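Side-chain contacts in cytosol aminopeptidase (Staphylococcus aureus subsp. aureus, PDB 3KZW), which probably removes amino acids one at a time from the N-terminal ends of peptides, as a metal-dependent leucyl aminopeptidase working as a hexamer: residues Phe468-His471 with Pro477-His480; Ala407-Asn412 with Gly460-Ala465. All coordinates share one frame; numbering follows the deposited sequence.

Contact 1 of 2, residues Phe468-His471 with Pro477-His480; sequences FVTH and PHIH. With NA (sodium ion), chain R.
Thr-470 sets its CG2 methyl over one face of the His-478 imidazole. CG2 of Thr-470 stands 3.8 Å from the centroid of the His-478 ring and 7° off the ring normal, a CH-pi contact almost over the centre. The same CG2 reaches CB of His-480 at 4.2 Å. Beside it, CG1 of Val-469 comes within 4.1 Å of CE1 of His-478, the two side chains crossing at about a right angle. OG1 of Thr-470 sits between the backbone N and the carbonyl carbon (chi1 54°), hydrogen-bonded back to Ala-466 O, while CG2, anti to the carbonyl carbon, is the branch that meets the ring. Both ring nitrogens of His-478 are engaged: ND1 with Ser-473 OG, NE2 with Asp-389 OD2. Asp-389 uses its other oxygen, OD1, on His-480 ND1, so one carboxylate ties the two imidazoles together. Ser-473 OG also hydrogen-bonds the Thr-470 carbonyl, whose O lies 2.5 Å from the sodium ion; Gly-474 O and two waters also bind the metal. Helix 461-470 leads here, through a sodium-binding loop, into strand 478-482 of the catalytic domain's alpha/beta sheet.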
loop_
_atom_site.group_PDB
_atom_site.type_symbol
_atom_site.label_atom_id
_atom_site.label_comp_id
_atom_site.label_asym_id
_atom_site.label_seq_id
_atom_site.Cartn_x
_atom_site.Cartn_y
_atom_site.Cartn_z
ATOM N N PHE A 468 -3.088 -15.050 25.793
ATOM C CA PHE A 468 -2.107 -16.078 25.459
ATOM C C PHE A 468 -1.052 -16.229 26.555
ATOM O O PHE A 468 -0.754 -17.344 26.981
ATOM C CB PHE A 468 -1.444 -15.773 24.114
ATOM C CG PHE A 468 -0.592 -16.893 23.587
ATOM C CD1 PHE A 468 0.752 -16.987 23.934
ATOM C CD2 PHE A 468 -1.128 -17.849 22.734
ATOM C CE1 PHE A 468 1.549 -18.022 23.445
ATOM C CE2 PHE A 468 -0.342 -18.886 22.237
ATOM C CZ PHE A 468 0.999 -18.973 22.596
ATOM N N VAL A 469 -0.501 -15.104 27.005
ATOM C CA VAL A 469 0.529 -15.094 28.044
ATOM C C VAL A 469 -0.012 -15.564 29.401
ATOM O O VAL A 469 0.604 -16.410 30.051
ATOM C CB VAL A 469 1.198 -13.699 28.163
ATOM C CG1 VAL A 469 2.171 -13.649 29.334
ATOM C CG2 VAL A 469 1.917 -13.348 26.869
ATOM N N THR A 470 -1.169 -15.035 29.806
ATOM C CA THR A 470 -1.742 -15.331 31.127
ATOM C C THR A 470 -2.307 -16.744 31.242
ATOM O O THR A 470 -2.631 -17.200 32.343
ATOM C CB THR A 470 -2.828 -14.315 31.536
ATOM O OG1 THR A 470 -3.821 -14.233 30.507
ATOM C CG2 THR A 470 -2.215 -12.936 31.769
ATOM N N HIS A 471 -2.430 -17.428 30.106
ATOM C CA HIS A 471 -2.887 -18.817 30.066
ATOM C C HIS A 471 -1.914 -19.743 30.790
ATOM O O HIS A 471 -2.327 -20.705 31.428
ATOM C CB HIS A 471 -3.062 -19.270 28.614
ATOM C CG HIS A 471 -3.337 -20.737 28.457
ATOM N ND1 HIS A 471 -4.594 -21.282 28.612
ATOM C CD2 HIS A 471 -2.517 -21.769 28.141
ATOM C CE1 HIS A 471 -4.535 -22.586 28.407
ATOM N NE2 HIS A 471 -3.287 -22.907 28.119
ATOM N N PRO A 477 -2.307 -15.783 40.469
ATOM C CA PRO A 477 -2.480 -14.356 40.203
ATOM C C PRO A 477 -1.426 -13.824 39.233
ATOM O O PRO A 477 -0.229 -13.939 39.491
ATOM C CB PRO A 477 -2.314 -13.729 41.589
ATOM C CG PRO A 477 -2.851 -14.758 42.510
ATOM C CD PRO A 477 -2.472 -16.087 41.905
ATOM N N HIS A 478 -1.889 -13.260 38.122
ATOM C CA HIS A 478 -1.014 -12.851 37.029
ATOM C C HIS A 478 -1.404 -11.468 36.511
ATOM O O HIS A 478 -2.566 -11.232 36.165
ATOM C CB HIS A 478 -1.097 -13.877 35.890
ATOM C CG HIS A 478 -0.039 -13.727 34.838
ATOM N ND1 HIS A 478 0.407 -14.789 34.082
ATOM C CD2 HIS A 478 0.660 -12.646 34.412
ATOM C CE1 HIS A 478 1.330 -14.370 33.235
ATOM N NE2 HIS A 478 1.505 -13.074 33.417
ATOM N N ILE A 479 -0.433 -10.557 36.470
ATOM C CA ILE A 479 -0.624 -9.269 35.809
ATOM C C ILE A 479 0.337 -9.118 34.629
ATOM O O ILE A 479 1.548 -9.287 34.772
ATOM C CB ILE A 479 -0.477 -8.067 36.769
ATOM C CG1 ILE A 479 -1.413 -8.210 37.971
ATOM C CG2 ILE A 479 -0.772 -6.764 36.025
ATOM C CD1 ILE A 479 -1.148 -7.221 39.085
ATOM N N HIS A 480 -0.223 -8.805 33.464
ATOM C CA HIS A 480 0.551 -8.611 32.243
ATOM C C HIS A 480 0.634 -7.124 31.896
ATOM O O HIS A 480 -0.389 -6.440 31.792
ATOM C CB HIS A 480 -0.073 -9.418 31.096
ATOM C CG HIS A 480 0.440 -9.048 29.740
ATOM N ND1 HIS A 480 1.753 -9.231 29.365
ATOM C CD2 HIS A 480 -0.186 -8.506 28.668
ATOM C CE1 HIS A 480 1.918 -8.810 28.123
ATOM N NE2 HIS A 480 0.755 -8.368 27.676
HETATM NA NA NA R . -4.364 -17.638 34.021
HETATM O O HOH W 1 -5.586 -19.201 32.687
HETATM O O HOH W 2 -3.563 -16.769 35.997
#

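Contact 2 of 2, residues Ala407-Asn412 with Gly460-Ala465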
loop_
_atom_site.group_PDB
_atom_site.type_symbol
_atom_site.label_atom_id
_atom_site.label_comp_id
_atom_site.label_asym_id
_atom_site.label_seq_id
_atom_site.Cartn_x
_atom_site.Cartn_y
_atom_site.Cartn_z
ATOM N N ALA A 407 -0.508 -0.573 29.020
ATOM C CA ALA A 407 -1.701 -1.410 29.121
ATOM C C ALA A 407 -1.486 -2.515 30.142
ATOM O O ALA A 407 -0.512 -3.265 30.055
ATOM C CB ALA A 407 -2.061 -1.999 27.766
ATOM N N ALA A 408 -2.396 -2.605 31.109
ATOM C CA ALA A 408 -2.325 -3.626 32.149
ATOM C C ALA A 408 -3.494 -4.604 32.052
ATOM O O ALA A 408 -4.635 -4.204 31.809
ATOM C CB ALA A 408 -2.276 -2.982 33.520
ATOM N N PHE A 409 -3.192 -5.888 32.234
ATOM C CA PHE A 409 -4.191 -6.951 32.178
ATOM C C PHE A 409 -4.088 -7.818 33.424
ATOM O O PHE A 409 -2.991 -8.220 33.812
ATOM C CB PHE A 409 -3.963 -7.838 30.954
ATOM C CG PHE A 409 -3.959 -7.100 29.645
ATOM C CD1 PHE A 409 -2.803 -6.471 29.184
ATOM C CD2 PHE A 409 -5.100 -7.070 28.851
ATOM C CE1 PHE A 409 -2.793 -5.804 27.966
ATOM C CE2 PHE A 409 -5.099 -6.412 27.631
ATOM C CZ PHE A 409 -3.944 -5.773 27.186
ATOM N N GLU A 410 -5.224 -8.109 34.048
ATOM C CA GLU A 410 -5.226 -8.979 35.220
ATOM C C GLU A 410 -5.856 -10.335 34.930
ATOM O O GLU A 410 -6.793 -10.453 34.136
ATOM C CB GLU A 410 -5.880 -8.307 36.444
ATOM C CG GLU A 410 -7.387 -8.041 36.342
ATOM C CD GLU A 410 -8.248 -9.244 36.721
ATOM O OE1 GLU A 410 -7.738 -10.176 37.385
ATOM O OE2 GLU A 410 -9.444 -9.254 36.355
ATOM N N SER A 411 -5.324 -11.353 35.592
ATOM C CA SER A 411 -5.864 -12.695 35.537
ATOM C C SER A 411 -5.740 -13.283 36.938
ATOM O O SER A 411 -4.636 -13.612 37.384
ATOM C CB SER A 411 -5.093 -13.527 34.516
ATOM O OG SER A 411 -5.509 -14.878 34.541
ATOM N N ASN A 412 -6.875 -13.383 37.630
ATOM C CA ASN A 412 -6.933 -13.834 39.028
ATOM C C ASN A 412 -6.178 -12.919 39.995
ATOM O O ASN A 412 -5.707 -13.374 41.039
ATOM C CB ASN A 412 -6.447 -15.286 39.178
ATOM C CG ASN A 412 -7.239 -16.263 38.331
ATOM O OD1 ASN A 412 -6.698 -16.876 37.411
ATOM N ND2 ASN A 412 -8.523 -16.411 38.634
ATOM N N GLY A 460 -8.736 -6.562 18.435
ATOM C CA GLY A 460 -8.487 -6.766 19.859
ATOM C C GLY A 460 -7.244 -7.600 20.095
ATOM O O GLY A 460 -7.221 -8.458 20.977
ATOM N N LYS A 461 -6.206 -7.331 19.306
ATOM C CA LYS A 461 -4.974 -8.124 19.311
ATOM C C LYS A 461 -4.179 -8.032 20.612
ATOM O O LYS A 461 -3.526 -8.998 21.008
ATOM C CB LYS A 461 -4.085 -7.742 18.127
ATOM C CG LYS A 461 -4.592 -8.225 16.784
ATOM C CD LYS A 461 -3.633 -7.843 15.666
ATOM C CE LYS A 461 -4.045 -8.457 14.338
ATOM N NZ LYS A 461 -5.316 -7.880 13.822
ATOM N N ALA A 462 -4.231 -6.875 21.269
ATOM C CA ALA A 462 -3.570 -6.694 22.560
ATOM C C ALA A 462 -4.213 -7.575 23.628
ATOM O O ALA A 462 -3.521 -8.124 24.487
ATOM C CB ALA A 462 -3.594 -5.229 22.980
ATOM N N LEU A 463 -5.535 -7.715 23.556
ATOM C CA LEU A 463 -6.279 -8.555 24.493
ATOM C C LEU A 463 -5.969 -10.033 24.248
ATOM O O LEU A 463 -5.832 -10.812 25.194
ATOM C CB LEU A 463 -7.791 -8.303 24.386
ATOM C CG LEU A 463 -8.373 -6.894 24.228
ATOM C CD1 LEU A 463 -9.884 -6.983 24.214
ATOM C CD2 LEU A 463 -7.910 -5.934 25.316
ATOM N N PHE A 464 -5.854 -10.401 22.972
ATOM C CA PHE A 464 -5.481 -11.756 22.572
ATOM C C PHE A 464 -4.103 -12.137 23.116
ATOM O O PHE A 464 -3.942 -13.199 23.719
ATOM C CB PHE A 464 -5.497 -11.888 21.044
ATOM C CG PHE A 464 -5.194 -13.276 20.547
ATOM C CD1 PHE A 464 -3.882 -13.710 20.408
ATOM C CD2 PHE A 464 -6.223 -14.148 20.217
ATOM C CE1 PHE A 464 -3.600 -14.992 19.955
ATOM C CE2 PHE A 464 -5.948 -15.431 19.757
ATOM C CZ PHE A 464 -4.635 -15.853 19.629
ATOM N N ALA A 465 -3.117 -11.269 22.894
ATOM C CA ALA A 465 -1.755 -11.491 23.374
ATOM C C ALA A 465 -1.712 -11.707 24.889
ATOM O O ALA A 465 -1.017 -12.602 25.377
ATOM C CB ALA A 465 -0.863 -10.334 22.975
#
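At the start of helix 461-470, where its first turn lies against strand 406-411 of the catalytic domain, the ring of Phe-409 reaches across to Ala-462 and Leu-463. Its far end does the touching. CE2 of Phe-409 meets CD2 of Leu-463 at 3.7 Å; the methyl comes in at the rim of the ring, level with it, and the two side chains cross at about a right angle. CZ of Phe-409 approaches the helix backbone, 3.6 Å from Ala-462 O, with CB of Ala-462 somewhat farther from CZ at 4.3 Å. The CB bond of Phe-409 already points toward the helix; with CG beside the backbone N and anti to the carbonyl carbon (chi1 -56°), the ring ends with CE2 and CZ against Ala-462 and Leu-463. Leu-463 starts off to one side of the strand, and it is its CD2 branch that closes the distance.

The strand belongs to the mixed sheet of the alpha/beta catalytic domain, paired antiparallel with strand 478-482 and parallel with strand 431-433, and the helix packs on a face of that sheet. Gly-460 is the N-cap residue; its carbonyl takes the amide of Phe-464 (N to O 3.1 Å) and, weakly, that of Leu-463. The contact itself is apolar apart from the approach to the Ala-462 carbonyl, and all three touching residues are buried.

Around it, the Phe-409 ring also meets the imidazole of His-480, their planes at about 30°, and touches Leu-434 and, one turn further along the helix, Ala-466. Leu-463 lies on Glu-440 of helix 438-443 and packs against Leu-401 of a neighbouring subunit of the hexamer.

How the contacts relate
Both segments of contact 2 precede those of contact 1 in the sequence, and the two centres are about 8 Å apart. Helix 461-470 serves both: its first turns meet strand 406-411 in contact 2, its later part meets strand 478-482 in contact 1. Those two strands are antiparallel neighbours in one sheet, probably joined by backbone hydrogen bonds from Ser-411 N to His-478 O (2.8 Å) and from His-480 N to Phe-409 O (2.9 Å). One helix thus packs over two adjacent strands of the catalytic domain, with the sodium site toward its C-terminal end and a neighbouring subunit near its start.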